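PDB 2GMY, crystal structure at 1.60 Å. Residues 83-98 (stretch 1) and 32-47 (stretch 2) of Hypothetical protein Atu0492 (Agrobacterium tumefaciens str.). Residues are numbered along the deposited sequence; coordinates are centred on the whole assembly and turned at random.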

# COMPACT_ATOMS: atom_id res chain seq x y z
N GLU A 83 25.99 13.54 -0.47
CA GLU A 83 25.68 12.44 -1.37
C GLU A 83 25.90 11.08 -0.68
O GLU A 83 25.12 10.16 -0.87
CB GLU A 83 26.46 12.53 -2.68
CG GLU A 83 25.99 13.70 -3.57
CD GLU A 83 24.47 13.70 -3.82
OE1 GLU A 83 23.94 12.66 -4.29
OE2 GLU A 83 23.80 14.73 -3.55
N GLN A 84 26.94 11.00 0.14
CA GLN A 84 27.20 9.78 0.90
C GLN A 84 26.05 9.49 1.87
O GLN A 84 25.58 8.36 1.95
CB GLN A 84 28.49 9.91 1.68
CG GLN A 84 28.85 8.65 2.45
CD GLN A 84 30.21 8.74 3.09
OE1 GLN A 84 30.62 9.79 3.58
NE2 GLN A 84 30.92 7.60 3.14
N GLU A 85 25.61 10.51 2.61
CA GLU A 85 24.46 10.35 3.52
C GLU A 85 23.20 9.92 2.76
O GLU A 85 22.44 9.05 3.22
CB GLU A 85 24.18 11.63 4.30
CG GLU A 85 25.25 11.91 5.34
CD GLU A 85 25.09 13.26 6.02
OE1 GLU A 85 24.65 14.24 5.37
OE2 GLU A 85 25.43 13.35 7.22
N ARG A 86 22.98 10.53 1.59
CA ARG A 86 21.84 10.12 0.76
C ARG A 86 21.90 8.67 0.33
O ARG A 86 20.88 7.99 0.28
CB ARG A 86 21.67 11.02 -0.47
CG ARG A 86 21.32 12.43 -0.11
CD ARG A 86 21.13 13.28 -1.36
NE ARG A 86 19.88 12.94 -2.06
CZ ARG A 86 18.67 13.35 -1.68
NH1 ARG A 86 18.52 14.13 -0.61
NH2 ARG A 86 17.60 12.97 -2.37
N ALA A 87 23.11 8.20 0.01
CA ALA A 87 23.30 6.82 -0.39
C ALA A 87 22.93 5.91 0.78
O ALA A 87 22.22 4.92 0.62
CB ALA A 87 24.73 6.61 -0.80
N LEU A 88 23.39 6.27 1.96
CA LEU A 88 23.09 5.49 3.16
C LEU A 88 21.59 5.51 3.47
O LEU A 88 20.99 4.47 3.70
CB LEU A 88 23.90 6.03 4.34
CG LEU A 88 23.73 5.34 5.69
CD1 LEU A 88 23.90 3.82 5.59
CD2 LEU A 88 24.72 5.94 6.71
N LEU A 89 20.98 6.70 3.43
CA LEU A 89 19.54 6.85 3.70
C LEU A 89 18.69 5.99 2.76
O LEU A 89 17.73 5.33 3.18
CB LEU A 89 19.13 8.32 3.60
CG LEU A 89 19.55 9.16 4.80
CD1 LEU A 89 19.64 10.64 4.45
CD2 LEU A 89 18.61 8.93 6.00
N GLY A 90 19.05 5.96 1.47
CA GLY A 90 18.34 5.11 0.50
C GLY A 90 18.34 3.64 0.92
O GLY A 90 17.33 2.92 0.76
N TRP A 91 19.47 3.20 1.47
CA TRP A 91 19.62 1.81 1.89
C TRP A 91 18.89 1.57 3.20
O TRP A 91 18.22 0.53 3.37
CB TRP A 91 21.09 1.47 2.04
CG TRP A 91 21.40 0.03 2.24
CD1 TRP A 91 22.03 -0.53 3.33
CD2 TRP A 91 21.15 -1.06 1.34
NE1 TRP A 91 22.18 -1.88 3.16
CE2 TRP A 91 21.65 -2.24 1.95
CE3 TRP A 91 20.55 -1.15 0.08
CZ2 TRP A 91 21.56 -3.50 1.33
CZ3 TRP A 91 20.47 -2.42 -0.54
CH2 TRP A 91 20.98 -3.56 0.09
N VAL A 92 19.01 2.51 4.14
CA VAL A 92 18.22 2.39 5.37
C VAL A 92 16.73 2.23 5.05
O VAL A 92 16.06 1.35 5.59
CB VAL A 92 18.46 3.58 6.32
CG1 VAL A 92 17.50 3.55 7.50
CG2 VAL A 92 19.90 3.57 6.80
N ASP A 93 16.22 3.08 4.16
CA ASP A 93 14.82 3.00 3.76
C ASP A 93 14.49 1.65 3.11
O ASP A 93 13.52 0.98 3.51
CB ASP A 93 14.50 4.14 2.79
CG ASP A 93 14.42 5.49 3.49
OD1 ASP A 93 14.86 5.60 4.65
OD2 ASP A 93 13.89 6.44 2.87
N ALA A 94 15.29 1.24 2.12
CA ALA A 94 15.00 0.01 1.36
C ALA A 94 15.01 -1.23 2.25
O ALA A 94 14.15 -2.12 2.12
CB ALA A 94 15.99 -0.15 0.19
N VAL A 95 15.97 -1.27 3.17
CA VAL A 95 16.18 -2.44 4.02
C VAL A 95 15.20 -2.43 5.19
O VAL A 95 14.70 -3.47 5.60
CB VAL A 95 17.64 -2.52 4.50
CG1 VAL A 95 17.85 -3.68 5.47
CG2 VAL A 95 18.56 -2.72 3.30
N THR A 96 14.90 -1.25 5.72
CA THR A 96 13.88 -1.18 6.78
C THR A 96 12.52 -1.67 6.24
O THR A 96 11.77 -2.33 6.95
CB THR A 96 13.79 0.24 7.37
OG1 THR A 96 15.02 0.51 8.05
CG2 THR A 96 12.65 0.37 8.35
N LYS A 97 12.24 -1.35 4.98
CA LYS A 97 11.01 -1.78 4.33
C LYS A 97 11.26 -2.95 3.38
O LYS A 97 10.72 -2.99 2.27
CB LYS A 97 10.35 -0.62 3.59
CG LYS A 97 9.91 0.52 4.51
CD LYS A 97 9.27 1.66 3.71
CE LYS A 97 10.23 2.26 2.70
NZ LYS A 97 11.33 3.01 3.37
N ILE A 98 12.06 -3.91 3.84
CA ILE A 98 12.52 -5.03 3.01
C ILE A 98 11.37 -5.80 2.35
O ILE A 98 11.49 -6.21 1.20
CB ILE A 98 13.42 -6.02 3.83
CG1 ILE A 98 14.26 -6.92 2.91
CG2 ILE A 98 12.60 -6.81 4.86
CD1 ILE A 98 15.42 -6.23 2.27
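Stretch 2, residues 32-47: HRFIHLIKLRASIING

Stretch 2 is helical for nearly its whole length and lies across the helix 83-96 with both helices running broadly the same way: the N-to-C directions differ by 42° (signed crossing angle -42°), and the axes approach to 9.5 Å. The register pairs Glu85 with Phe34 (CA to CA 7.7 Å), Val92 with Ile38 (6.3 Å) and Thr96 with Ala42 (6.3 Å), so the backbones are nearer at the latter two pairs than at the first. Gly47 is the first residue to leave helical phi/psi, in a Schellman motif, its positive phi of 75° being easy for glycine.

The apolar rule is reciprocal knob-into-hole packing. Leu37, chi1 t, enters the hole formed by Glu85, Leu88, Leu89 and Val92; its CD2 lies 3.6 Å from Leu89 CD2 and 3.7 Å from Leu88 CG. In return Val92 sits among Leu37, Ile38, Arg41 and Ala42, with Val92 CG2 3.8 Å from Ile38 CG1 and Val92 CG1 4.1 Å from Ala42 CB. Small Ala42 also meets Thr96, whose OG1 is 3.6 Å from Ala42 CB while bonding back to its own helix at Val92 O (2.8 Å). Beyond it, Thr96 CG2 rests 3.6 Å from Ile45 CG2. Toward the other end, Leu88 CD2 packs 3.7 Å from Phe34 CB, and Gln84 OE1 approaches the edge of the Phe34 ring, 3.3 Å from CZ.

Charge is paired beside this apolar core. Arg41 grips Asp93 with two hydrogen bonds, NE to OD1 at 2.7 Å and nearly straight (178°), and NH2 to OD2 at 3.0 Å, while its aliphatic CG packs 3.8 Å from Val92 CG1. Arg33 makes a looser salt bridge, its NE 3.5 Å from Glu85 OE2.

One water lies near the C-terminal ends of both helices, its O 2.7 Å from Asn46 OD1 and 2.8 Å from Thr96 O.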

# COMPACT_ATOMS: atom_id res chain seq x y z
N HIS A 32 30.33 7.51 13.83
CA HIS A 32 29.18 7.70 14.71
C HIS A 32 28.02 8.44 14.03
O HIS A 32 26.85 8.14 14.29
CB HIS A 32 29.58 8.35 16.03
CG HIS A 32 30.47 7.48 16.87
ND1 HIS A 32 30.09 6.23 17.30
CD2 HIS A 32 31.72 7.68 17.35
CE1 HIS A 32 31.07 5.69 18.00
NE2 HIS A 32 32.07 6.55 18.05
N ARG A 33 28.36 9.37 13.14
CA ARG A 33 27.35 10.09 12.36
C ARG A 33 26.46 9.13 11.57
O ARG A 33 25.24 9.31 11.49
CB ARG A 33 28.01 11.08 11.41
CG ARG A 33 26.99 11.84 10.60
CD ARG A 33 27.60 12.80 9.59
NE ARG A 33 28.45 12.14 8.61
CZ ARG A 33 29.78 12.19 8.63
NH1 ARG A 33 30.40 12.84 9.60
NH2 ARG A 33 30.49 11.57 7.68
N PHE A 34 27.08 8.09 11.00
CA PHE A 34 26.33 7.10 10.20
C PHE A 34 25.48 6.21 11.10
O PHE A 34 24.35 5.83 10.73
CB PHE A 34 27.28 6.26 9.34
CG PHE A 34 28.07 7.07 8.34
CD1 PHE A 34 27.50 8.17 7.68
CD2 PHE A 34 29.38 6.72 8.02
CE1 PHE A 34 28.24 8.91 6.74
CE2 PHE A 34 30.12 7.45 7.09
CZ PHE A 34 29.54 8.55 6.45
N ILE A 35 26.00 5.87 12.28
CA ILE A 35 25.23 5.09 13.25
C ILE A 35 24.00 5.89 13.69
O ILE A 35 22.88 5.36 13.71
CB ILE A 35 26.10 4.65 14.44
CG1 ILE A 35 27.22 3.72 13.95
CG2 ILE A 35 25.23 3.94 15.49
CD1 ILE A 35 28.20 3.29 15.07
N HIS A 36 24.20 7.17 14.01
CA HIS A 36 23.07 8.05 14.37
C HIS A 36 22.02 8.12 13.26
O HIS A 36 20.82 8.02 13.52
CB HIS A 36 23.56 9.47 14.65
CG HIS A 36 24.42 9.58 15.86
ND1 HIS A 36 24.13 8.92 17.03
CD2 HIS A 36 25.55 10.29 16.09
CE1 HIS A 36 25.05 9.21 17.94
NE2 HIS A 36 25.92 10.04 17.39
N LEU A 37 22.49 8.30 12.04
CA LEU A 37 21.61 8.40 10.87
C LEU A 37 20.79 7.13 10.69
O LEU A 37 19.58 7.19 10.45
CB LEU A 37 22.48 8.66 9.64
CG LEU A 37 21.76 8.81 8.30
CD1 LEU A 37 22.63 9.65 7.39
CD2 LEU A 37 21.41 7.45 7.68
N ILE A 38 21.45 5.98 10.75
CA ILE A 38 20.77 4.69 10.61
C ILE A 38 19.68 4.55 11.68
O ILE A 38 18.53 4.17 11.37
CB ILE A 38 21.77 3.52 10.71
CG1 ILE A 38 22.64 3.45 9.46
CG2 ILE A 38 21.03 2.21 10.98
CD1 ILE A 38 23.94 2.65 9.68
N LYS A 39 20.04 4.84 12.93
CA LYS A 39 19.10 4.64 14.04
C LYS A 39 17.92 5.59 13.97
O LYS A 39 16.78 5.19 14.18
CB LYS A 39 19.81 4.78 15.39
CG LYS A 39 20.73 3.61 15.70
CD LYS A 39 21.50 3.90 16.98
CE LYS A 39 22.26 2.68 17.42
NZ LYS A 39 22.60 2.82 18.86
N LEU A 40 18.20 6.86 13.67
CA LEU A 40 17.14 7.86 13.65
C LEU A 40 16.20 7.60 12.49
O LEU A 40 14.97 7.57 12.66
CB LEU A 40 17.72 9.28 13.60
CG LEU A 40 16.71 10.43 13.54
CD1 LEU A 40 15.71 10.38 14.71
CD2 LEU A 40 17.46 11.74 13.53
N ARG A 41 16.76 7.39 11.30
CA ARG A 41 15.90 7.20 10.12
C ARG A 41 15.01 5.95 10.22
O ARG A 41 13.80 6.04 9.98
CB ARG A 41 16.71 7.18 8.82
CG ARG A 41 15.87 6.96 7.57
CD ARG A 41 14.81 8.05 7.35
NE ARG A 41 13.96 7.64 6.23
CZ ARG A 41 12.80 8.21 5.93
NH1 ARG A 41 12.34 9.24 6.64
NH2 ARG A 41 12.10 7.74 4.89
N ALA A 42 15.60 4.82 10.61
CA ALA A 42 14.81 3.58 10.74
C ALA A 42 13.72 3.75 11.78
O ALA A 42 12.58 3.29 11.59
CB ALA A 42 15.72 2.39 11.05
N SER A 43 14.06 4.42 12.89
CA SER A 43 13.07 4.65 13.94
C SER A 43 11.89 5.50 13.47
O SER A 43 10.74 5.23 13.83
CB SER A 43 13.74 5.29 15.17
OG SER A 43 14.71 4.40 15.70
N ILE A 44 12.16 6.52 12.65
CA ILE A 44 11.09 7.32 12.08
C ILE A 44 10.19 6.44 11.20
O ILE A 44 8.96 6.45 11.32
CB ILE A 44 11.64 8.51 11.30
CG1 ILE A 44 12.28 9.52 12.27
CG2 ILE A 44 10.54 9.21 10.52
CD1 ILE A 44 13.20 10.54 11.58
N ILE A 45 10.81 5.65 10.31
CA ILE A 45 10.02 4.81 9.41
C ILE A 45 9.11 3.89 10.20
O ILE A 45 7.93 3.70 9.87
CB ILE A 45 10.94 3.97 8.51
CG1 ILE A 45 11.71 4.89 7.55
CG2 ILE A 45 10.14 2.92 7.74
CD1 ILE A 45 12.80 4.18 6.78
N ASN A 46 9.69 3.30 11.25
CA ASN A 46 8.97 2.31 12.05
C ASN A 46 7.99 2.89 13.06
O ASN A 46 7.34 2.13 13.77
CB ASN A 46 9.95 1.37 12.73
CG ASN A 46 10.58 0.40 11.77
OD1 ASN A 46 9.96 0.02 10.76
ND2 ASN A 46 11.81 0.00 12.06
N GLY A 47 7.92 4.22 13.15
CA GLY A 47 6.94 4.87 14.04
C GLY A 47 7.33 4.78 15.51
O GLY A 47 6.47 4.93 16.40
O HOH W 1 10.17 -2.17 9.24